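Local coordinates for putative acetyltransferase Ta0821 (Thermoplasma acidophilum DSM 1728, PDB 3C26), which probably acts as an acyltransferase of the GNAT family, transferring acyl groups other than amino-acyl groups to an acceptor, at residues A[174-179]-A[259-264]; A[192-197]-A[205-210]; A[227-232]-A[249-254]. One frame throughout, in Å; residues are numbered along the deposited sequence.

Overall arrangement
Before the first segment is reached, the chain has already laid down most of a GNAT core, through strand 141-153. Contact 1 then opens at 174-179 and closes only with 259-264, on the strand that returns to that core, so it shuts the longest loop. Contacts 2 and 3 are both nested within it and follow one another in series. Contact 2 ties the turn that follows helix 187-193 to strand 204-211, and contact 3 joins helix 225-232 to the loop after helix 245-248. Phe175 and Ile177 of contact 1 pack against contact 2, and Val206 of contact 2 meets Phe228 of contact 3. Contacts 1 and 3 stay about 12 Å apart at their nearest atoms.

Contact 1 of 3, residues A[174-179]-A[259-264]; sequences CFFIDW and LTVWEY
Phe176 and Leu259 carry this contact, with Val261 and Trp179 as smaller partners. Leu259 CD2 is the methyl shared by the two rings. It lies 3.7 Å from Phe176 CZ and 3.8 Å from Trp179 CZ3, so one branch of the leucine serves two aromatic rings; the leucine side chain crosses those of Phe176 and Trp179 at about a right angle. Leu259 directs this branch inward by holding CG anti to its own backbone N (chi1 -170°). Val261, two residues on and on the same side of the strand, adds a second methyl: its CG2 is 3.6 Å from Phe176 CE2, the two side chains sliding past each other in opposite directions. The far end of the phenylalanine ring is thus touched by two methyl groups. Trp179 O lies in the plane of that ring, at its edge. The residue types suit a buried site: branched aliphatic groups fit against flat rings, and none of the four side chains brings a charge. Trading Phe176 for an alanine would probably open a gap beside Leu259 CD2 and Val261 CG2, leaving both methyls short of packing. Asp178 and Trp179, both left-handed in backbone conformation, form the type I' turn of the hairpin 174-177/180-183, whose strands are also joined by the Cys174-Cys183 disulfide. Phe218 and Tyr146 contribute further rings around Phe176. On the other side of the contact, strand 258-265 runs antiparallel between strands 119-125 and 141-153, the place of the last strand in the GNAT fold; the hairpin lies against one side of it, while Thr260 and Trp262 on the other side pack onto helix 129-138.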
# COMPACT_ATOMS: atom_id res chain seq x y z
N CYS A 174 -14.98 17.96 14.31
CA CYS A 174 -14.37 16.69 14.79
C CYS A 174 -13.03 16.66 14.19
O CYS A 174 -12.87 17.02 13.02
CB CYS A 174 -15.15 15.45 14.42
SG CYS A 174 -16.83 15.47 14.97
N PHE A 175 -12.07 16.25 15.01
CA PHE A 175 -10.65 16.27 14.69
C PHE A 175 -9.90 15.10 15.27
O PHE A 175 -10.27 14.53 16.26
CB PHE A 175 -9.95 17.47 15.39
CG PHE A 175 -10.74 18.73 15.41
CD1 PHE A 175 -11.63 18.99 16.45
CD2 PHE A 175 -10.51 19.72 14.45
CE1 PHE A 175 -12.33 20.14 16.48
CE2 PHE A 175 -11.22 20.90 14.48
CZ PHE A 175 -12.13 21.11 15.50
N PHE A 176 -8.79 14.79 14.62
CA PHE A 176 -7.82 13.82 15.11
C PHE A 176 -6.86 14.60 15.96
O PHE A 176 -6.21 15.51 15.48
CB PHE A 176 -7.05 13.09 14.00
CG PHE A 176 -7.32 11.63 13.94
CD1 PHE A 176 -7.25 10.85 15.08
CD2 PHE A 176 -7.57 11.01 12.74
CE1 PHE A 176 -7.45 9.48 15.05
CE2 PHE A 176 -7.79 9.63 12.70
CZ PHE A 176 -7.71 8.87 13.87
N ILE A 177 -6.85 14.29 17.25
CA ILE A 177 -5.89 14.87 18.13
C ILE A 177 -5.24 13.77 18.96
O ILE A 177 -5.91 12.98 19.63
CB ILE A 177 -6.52 15.90 19.03
CG1 ILE A 177 -7.13 17.03 18.18
CG2 ILE A 177 -5.50 16.50 19.98
CD1 ILE A 177 -7.59 18.20 19.02
N ASP A 178 -3.92 13.72 18.92
CA ASP A 178 -3.19 12.67 19.68
C ASP A 178 -3.85 11.31 19.51
O ASP A 178 -4.17 10.62 20.48
CB ASP A 178 -3.11 13.03 21.15
CG ASP A 178 -2.26 12.03 21.97
OD1 ASP A 178 -1.33 11.45 21.44
OD2 ASP A 178 -2.52 11.86 23.18
N TRP A 179 -4.11 10.96 18.25
CA TRP A 179 -4.65 9.64 17.83
C TRP A 179 -6.05 9.29 18.32
O TRP A 179 -6.46 8.12 18.34
CB TRP A 179 -3.68 8.49 18.16
CG TRP A 179 -2.41 8.58 17.42
CD1 TRP A 179 -1.29 9.29 17.81
CD2 TRP A 179 -2.08 8.00 16.14
NE1 TRP A 179 -0.33 9.18 16.87
CE2 TRP A 179 -0.76 8.38 15.85
CE3 TRP A 179 -2.78 7.22 15.22
CZ2 TRP A 179 -0.11 7.99 14.67
CZ3 TRP A 179 -2.12 6.83 14.05
CH2 TRP A 179 -0.80 7.23 13.80
N LEU A 259 -5.86 6.19 6.89
CA LEU A 259 -6.30 5.91 8.27
C LEU A 259 -7.77 6.25 8.38
O LEU A 259 -8.18 7.40 8.33
CB LEU A 259 -5.50 6.68 9.32
CG LEU A 259 -5.78 6.20 10.75
CD1 LEU A 259 -5.25 4.77 10.92
CD2 LEU A 259 -5.16 7.13 11.77
N THR A 260 -8.57 5.22 8.58
CA THR A 260 -10.00 5.37 8.63
C THR A 260 -10.49 5.38 10.04
O THR A 260 -9.89 4.75 10.92
CB THR A 260 -10.70 4.20 7.84
OG1 THR A 260 -10.57 2.96 8.54
CG2 THR A 260 -10.13 4.07 6.40
N VAL A 261 -11.59 6.12 10.24
CA VAL A 261 -12.30 6.24 11.53
C VAL A 261 -13.70 5.62 11.48
O VAL A 261 -14.56 5.95 10.67
CB VAL A 261 -12.38 7.74 12.02
CG1 VAL A 261 -12.99 7.85 13.44
CG2 VAL A 261 -11.03 8.38 11.94
N TRP A 262 -13.86 4.67 12.39
CA TRP A 262 -15.11 3.94 12.63
C TRP A 262 -15.77 4.31 13.96
O TRP A 262 -15.11 4.58 14.96
CB TRP A 262 -14.83 2.44 12.56
CG TRP A 262 -14.44 2.01 11.17
CD1 TRP A 262 -13.27 2.31 10.54
CD2 TRP A 262 -15.22 1.25 10.23
NE1 TRP A 262 -13.25 1.77 9.27
CE2 TRP A 262 -14.44 1.13 9.05
CE3 TRP A 262 -16.49 0.66 10.26
CZ2 TRP A 262 -14.88 0.43 7.93
CZ3 TRP A 262 -16.94 -0.02 9.14
CH2 TRP A 262 -16.15 -0.13 7.98
N GLU A 263 -17.09 4.35 13.93
CA GLU A 263 -17.90 4.63 15.08
C GLU A 263 -19.06 3.65 15.28
O GLU A 263 -19.72 3.16 14.34
CB GLU A 263 -18.39 6.11 15.04
CG GLU A 263 -19.22 6.58 16.21
CD GLU A 263 -19.66 8.04 16.02
OE1 GLU A 263 -18.78 8.91 16.05
OE2 GLU A 263 -20.86 8.31 15.79
N TYR A 264 -19.20 3.33 16.56
CA TYR A 264 -20.22 2.46 17.13
C TYR A 264 -21.12 3.31 18.06
O TYR A 264 -20.66 4.10 18.90
CB TYR A 264 -19.58 1.35 17.94
CG TYR A 264 -20.56 0.40 18.62
CD1 TYR A 264 -21.25 0.78 19.78
CD2 TYR A 264 -20.85 -0.85 18.07
CE1 TYR A 264 -22.16 -0.10 20.39
CE2 TYR A 264 -21.75 -1.71 18.65
CZ TYR A 264 -22.39 -1.33 19.83
OH TYR A 264 -23.32 -2.19 20.38

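Contact 2 of 3, residues A[192-197]-A[205-210]; sequences EEYSNN and FVYFDI
A beta hairpin begins where Asn197 meets Phe208: strand 198-200 pairs with 204-211, and Asn197 leads into it from the turn after helix 187-193. Phe208 N donates to Asn197 O at 3.1 Å, as in a hydrogen-bonded antiparallel pair. The reciprocal backbone bond is replaced, because Asn197 N is already given to Tyr194 O at 2.9 Å in closing the turn. Instead, Asn197 ND2 reaches Phe208 O at 2.7 Å, with a nearly straight N-H...O angle of 170°. The oxygen lies in the amide plane, and the donor lies in the carbonyl plane. Asparagine suits this place because its short amide can imitate a backbone N-H. In this way the antiparallel pairing, which continues with Ile199 and Val206, gains one more rung made partly by a side chain. Two rings flank the same residue. Asn197 CA sits over one face of Phe208, 4.0 Å from the ring centroid, in a CH-pi contact. The ring is placed there by a first torsion of 67°, with CG between the backbone N and the carbonyl carbon. Tyr207 brings its CE1 to 3.4 Å from Asn197 CB, and Tyr194 CD1 comes more loosely to the same atom, Tyr207 CE1, at 4.4 Å. The hydroxyl of Tyr194 is hydrogen-bonded to Lys180, and Asp209 forms a salt bridge with Lys51.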
# COMPACT_ATOMS: atom_id res chain seq x y z
N GLU A 192 -7.22 24.58 23.78
CA GLU A 192 -6.43 24.98 24.95
C GLU A 192 -5.86 23.77 25.69
O GLU A 192 -5.04 23.89 26.59
CB GLU A 192 -7.28 25.84 25.91
N GLU A 193 -6.27 22.59 25.26
CA GLU A 193 -5.86 21.34 25.92
C GLU A 193 -4.62 20.66 25.31
O GLU A 193 -3.83 20.01 26.00
CB GLU A 193 -7.04 20.38 25.84
CG GLU A 193 -7.01 19.23 26.75
CD GLU A 193 -8.25 18.43 26.53
OE1 GLU A 193 -8.90 18.67 25.48
OE2 GLU A 193 -8.60 17.58 27.39
N TYR A 194 -4.45 20.80 24.01
CA TYR A 194 -3.27 20.22 23.32
C TYR A 194 -2.51 21.31 22.59
O TYR A 194 -1.97 21.12 21.51
CB TYR A 194 -3.69 19.18 22.32
CG TYR A 194 -4.37 17.99 22.91
CD1 TYR A 194 -3.65 16.89 23.33
CD2 TYR A 194 -5.75 17.95 22.99
CE1 TYR A 194 -4.29 15.79 23.84
CE2 TYR A 194 -6.40 16.88 23.50
CZ TYR A 194 -5.67 15.79 23.92
OH TYR A 194 -6.35 14.71 24.42
N SER A 195 -2.48 22.45 23.27
CA SER A 195 -1.98 23.71 22.72
C SER A 195 -0.54 23.68 22.20
O SER A 195 -0.22 24.32 21.19
CB SER A 195 -2.15 24.83 23.75
OG SER A 195 -1.37 24.54 24.91
N ASN A 196 0.32 22.92 22.87
CA ASN A 196 1.74 22.82 22.50
C ASN A 196 1.98 21.87 21.33
O ASN A 196 3.12 21.72 20.85
CB ASN A 196 2.61 22.38 23.68
CG ASN A 196 2.95 23.53 24.61
OD1 ASN A 196 2.96 24.71 24.21
ND2 ASN A 196 3.24 23.20 25.86
N ASN A 197 0.90 21.25 20.88
CA ASN A 197 0.94 20.34 19.74
C ASN A 197 -0.03 20.73 18.64
O ASN A 197 -0.36 19.93 17.83
CB ASN A 197 0.63 18.90 20.15
CG ASN A 197 1.73 18.28 20.98
OD1 ASN A 197 1.81 18.52 22.17
ND2 ASN A 197 2.54 17.44 20.37
N PHE A 205 -5.79 23.74 10.91
CA PHE A 205 -5.96 23.03 12.16
C PHE A 205 -5.19 21.73 12.05
O PHE A 205 -5.67 20.77 11.48
CB PHE A 205 -7.44 22.81 12.44
CG PHE A 205 -7.73 22.35 13.85
CD1 PHE A 205 -8.61 23.04 14.65
CD2 PHE A 205 -7.07 21.27 14.38
CE1 PHE A 205 -8.86 22.61 15.95
CE2 PHE A 205 -7.30 20.84 15.65
CZ PHE A 205 -8.21 21.50 16.45
N VAL A 206 -3.95 21.77 12.54
CA VAL A 206 -3.01 20.67 12.48
C VAL A 206 -2.49 20.23 13.86
O VAL A 206 -2.04 21.02 14.69
CB VAL A 206 -1.75 21.04 11.59
CG1 VAL A 206 -0.76 19.89 11.48
CG2 VAL A 206 -2.19 21.48 10.22
N TYR A 207 -2.60 18.95 14.08
CA TYR A 207 -2.03 18.34 15.27
C TYR A 207 -0.71 17.67 14.87
O TYR A 207 -0.65 16.93 13.90
CB TYR A 207 -3.00 17.32 15.87
CG TYR A 207 -2.37 16.63 17.04
CD1 TYR A 207 -2.39 17.19 18.31
CD2 TYR A 207 -1.65 15.46 16.85
CE1 TYR A 207 -1.76 16.55 19.38
CE2 TYR A 207 -1.00 14.84 17.89
CZ TYR A 207 -1.05 15.37 19.13
OH TYR A 207 -0.37 14.68 20.12
N PHE A 208 0.35 17.96 15.61
CA PHE A 208 1.65 17.37 15.37
C PHE A 208 2.25 16.66 16.59
O PHE A 208 1.97 17.01 17.73
CB PHE A 208 2.66 18.37 14.77
CG PHE A 208 3.06 19.46 15.69
CD1 PHE A 208 4.13 19.29 16.57
CD2 PHE A 208 2.41 20.67 15.67
CE1 PHE A 208 4.47 20.29 17.46
CE2 PHE A 208 2.75 21.65 16.54
CZ PHE A 208 3.81 21.47 17.42
N ASP A 209 3.05 15.64 16.29
CA ASP A 209 3.73 14.82 17.28
C ASP A 209 5.13 14.50 16.78
O ASP A 209 5.32 13.75 15.84
CB ASP A 209 2.92 13.53 17.56
CG ASP A 209 3.51 12.69 18.69
OD1 ASP A 209 4.40 13.18 19.38
OD2 ASP A 209 3.08 11.54 18.88
N ILE A 210 6.08 15.20 17.38
CA ILE A 210 7.50 15.04 17.09
C ILE A 210 7.99 13.88 17.94
O ILE A 210 7.73 13.83 19.15
CB ILE A 210 8.28 16.27 17.54
CG1 ILE A 210 7.81 17.50 16.76
CG2 ILE A 210 9.80 16.01 17.46
CD1 ILE A 210 8.51 18.75 17.21

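Contact 3 of 3, residues A[227-232]-A[249-254]; sequences SFIEKY and NGLPYV
Leu251 turns its backbone oxygen to the second subunit, where it accepts a hydrogen bond from Gln152 NE2, and its side chain to Ile229 within its own chain. There the two aliphatic chains reach toward each other tip to tip. Ile229 CD1 is 3.5 Å from Leu251 CD1 and 3.8 Å from Leu251 CD2, so the single isoleucine methyl meets both prongs of the leucine fork. Ile229 extends far enough from helix 225-232 because its CG1 is anti to the carbonyl carbon (chi1 -75°) and its CD1 continues the chain almost fully outstretched (chi2 165°). A beta-branched residue suits the place, since its other arm has a second use: CG2 lies alongside Tyr253, 4.1 Å from the OH, a loose approach in which the side chains pass in opposite directions. Tyr253 is itself backed by Pro252, whose CG stands 3.9 Å above the centre of the ring of Tyr253. Phe151 and Phe241 of the same chain also touch Ile229, while Phe151 of the second subunit packs on Tyr253 and Val254. Between helix and loop, therefore, the attraction is apolar, resting on shape and the exclusion of water, whereas several backbone bonds of the loop, from Leu251, Pro252 and Val254, go to the partner subunit.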
# COMPACT_ATOMS: atom_id res chain seq x y z
N SER A 227 0.31 23.47 0.06
CA SER A 227 1.40 24.38 0.50
C SER A 227 1.90 24.00 1.87
O SER A 227 3.09 24.09 2.18
CB SER A 227 0.95 25.85 0.55
OG SER A 227 0.90 26.39 -0.75
N PHE A 228 0.95 23.58 2.70
CA PHE A 228 1.31 23.16 4.06
C PHE A 228 2.25 21.95 4.00
O PHE A 228 3.27 21.86 4.70
CB PHE A 228 0.06 22.85 4.91
CG PHE A 228 0.39 22.53 6.32
CD1 PHE A 228 0.51 23.54 7.26
CD2 PHE A 228 0.68 21.22 6.70
CE1 PHE A 228 0.89 23.24 8.58
CE2 PHE A 228 1.07 20.91 7.99
CZ PHE A 228 1.18 21.93 8.93
N ILE A 229 1.94 21.01 3.14
CA ILE A 229 2.76 19.82 3.02
C ILE A 229 4.11 20.15 2.41
O ILE A 229 5.15 19.65 2.83
CB ILE A 229 2.08 18.74 2.17
CG1 ILE A 229 0.98 18.08 2.98
CG2 ILE A 229 3.08 17.72 1.74
CD1 ILE A 229 0.06 17.32 2.14
N GLU A 230 4.07 20.97 1.38
CA GLU A 230 5.31 21.31 0.65
C GLU A 230 6.32 22.00 1.57
O GLU A 230 7.52 21.78 1.46
CB GLU A 230 5.02 22.17 -0.57
CG GLU A 230 6.28 22.75 -1.20
CD GLU A 230 7.16 21.66 -1.80
OE1 GLU A 230 6.66 20.54 -2.00
OE2 GLU A 230 8.35 21.94 -2.10
N LYS A 231 5.80 22.79 2.50
CA LYS A 231 6.64 23.53 3.46
C LYS A 231 7.30 22.65 4.52
O LYS A 231 8.49 22.79 4.82
CB LYS A 231 5.83 24.56 4.24
CG LYS A 231 6.59 25.15 5.43
CD LYS A 231 5.87 26.38 6.04
N TYR A 232 6.51 21.73 5.06
CA TYR A 232 6.95 20.94 6.22
C TYR A 232 7.48 19.54 5.92
O TYR A 232 8.03 18.87 6.79
CB TYR A 232 5.80 20.82 7.21
CG TYR A 232 5.44 22.11 7.88
CD1 TYR A 232 6.24 22.65 8.90
CD2 TYR A 232 4.28 22.78 7.54
CE1 TYR A 232 5.89 23.83 9.53
CE2 TYR A 232 3.93 23.96 8.15
CZ TYR A 232 4.73 24.48 9.15
OH TYR A 232 4.34 25.67 9.74
N ASN A 249 -8.20 15.40 -1.48
CA ASN A 249 -8.78 15.33 -2.80
C ASN A 249 -8.16 16.39 -3.68
O ASN A 249 -8.15 16.28 -4.90
CB ASN A 249 -10.32 15.44 -2.71
CG ASN A 249 -10.97 14.18 -2.10
OD1 ASN A 249 -10.38 13.10 -2.07
ND2 ASN A 249 -12.18 14.33 -1.61
N GLY A 250 -7.59 17.41 -3.07
CA GLY A 250 -6.99 18.53 -3.81
C GLY A 250 -5.46 18.47 -3.86
O GLY A 250 -4.79 19.38 -4.31
N LEU A 251 -4.90 17.35 -3.43
CA LEU A 251 -3.44 17.17 -3.45
C LEU A 251 -3.00 16.42 -4.73
O LEU A 251 -3.75 15.60 -5.24
CB LEU A 251 -2.97 16.37 -2.21
CG LEU A 251 -3.02 17.08 -0.86
CD1 LEU A 251 -2.69 16.10 0.29
CD2 LEU A 251 -2.11 18.28 -0.80
N PRO A 252 -1.79 16.70 -5.26
CA PRO A 252 -1.34 15.96 -6.47
C PRO A 252 -1.04 14.48 -6.29
O PRO A 252 -1.27 13.68 -7.16
CB PRO A 252 -0.03 16.67 -6.86
CG PRO A 252 0.38 17.44 -5.67
CD PRO A 252 -0.93 17.85 -4.99
N TYR A 253 -0.48 14.12 -5.16
CA TYR A 253 -0.11 12.74 -4.91
C TYR A 253 -1.35 11.98 -4.57
O TYR A 253 -2.22 12.48 -3.88
CB TYR A 253 0.82 12.61 -3.71
CG TYR A 253 1.51 13.88 -3.36
CD1 TYR A 253 0.90 14.79 -2.50
CD2 TYR A 253 2.75 14.19 -3.88
CE1 TYR A 253 1.49 15.97 -2.17
CE2 TYR A 253 3.36 15.39 -3.54
CZ TYR A 253 2.72 16.27 -2.68
OH TYR A 253 3.31 17.47 -2.34
N VAL A 254 -1.43 10.77 -5.10
CA VAL A 254 -2.49 9.85 -4.76
C VAL A 254 -1.95 8.81 -3.76
O VAL A 254 -1.10 8.00 -4.11
CB VAL A 254 -2.95 9.12 -5.99
CG1 VAL A 254 -4.01 8.07 -5.64
CG2 VAL A 254 -3.45 10.11 -7.03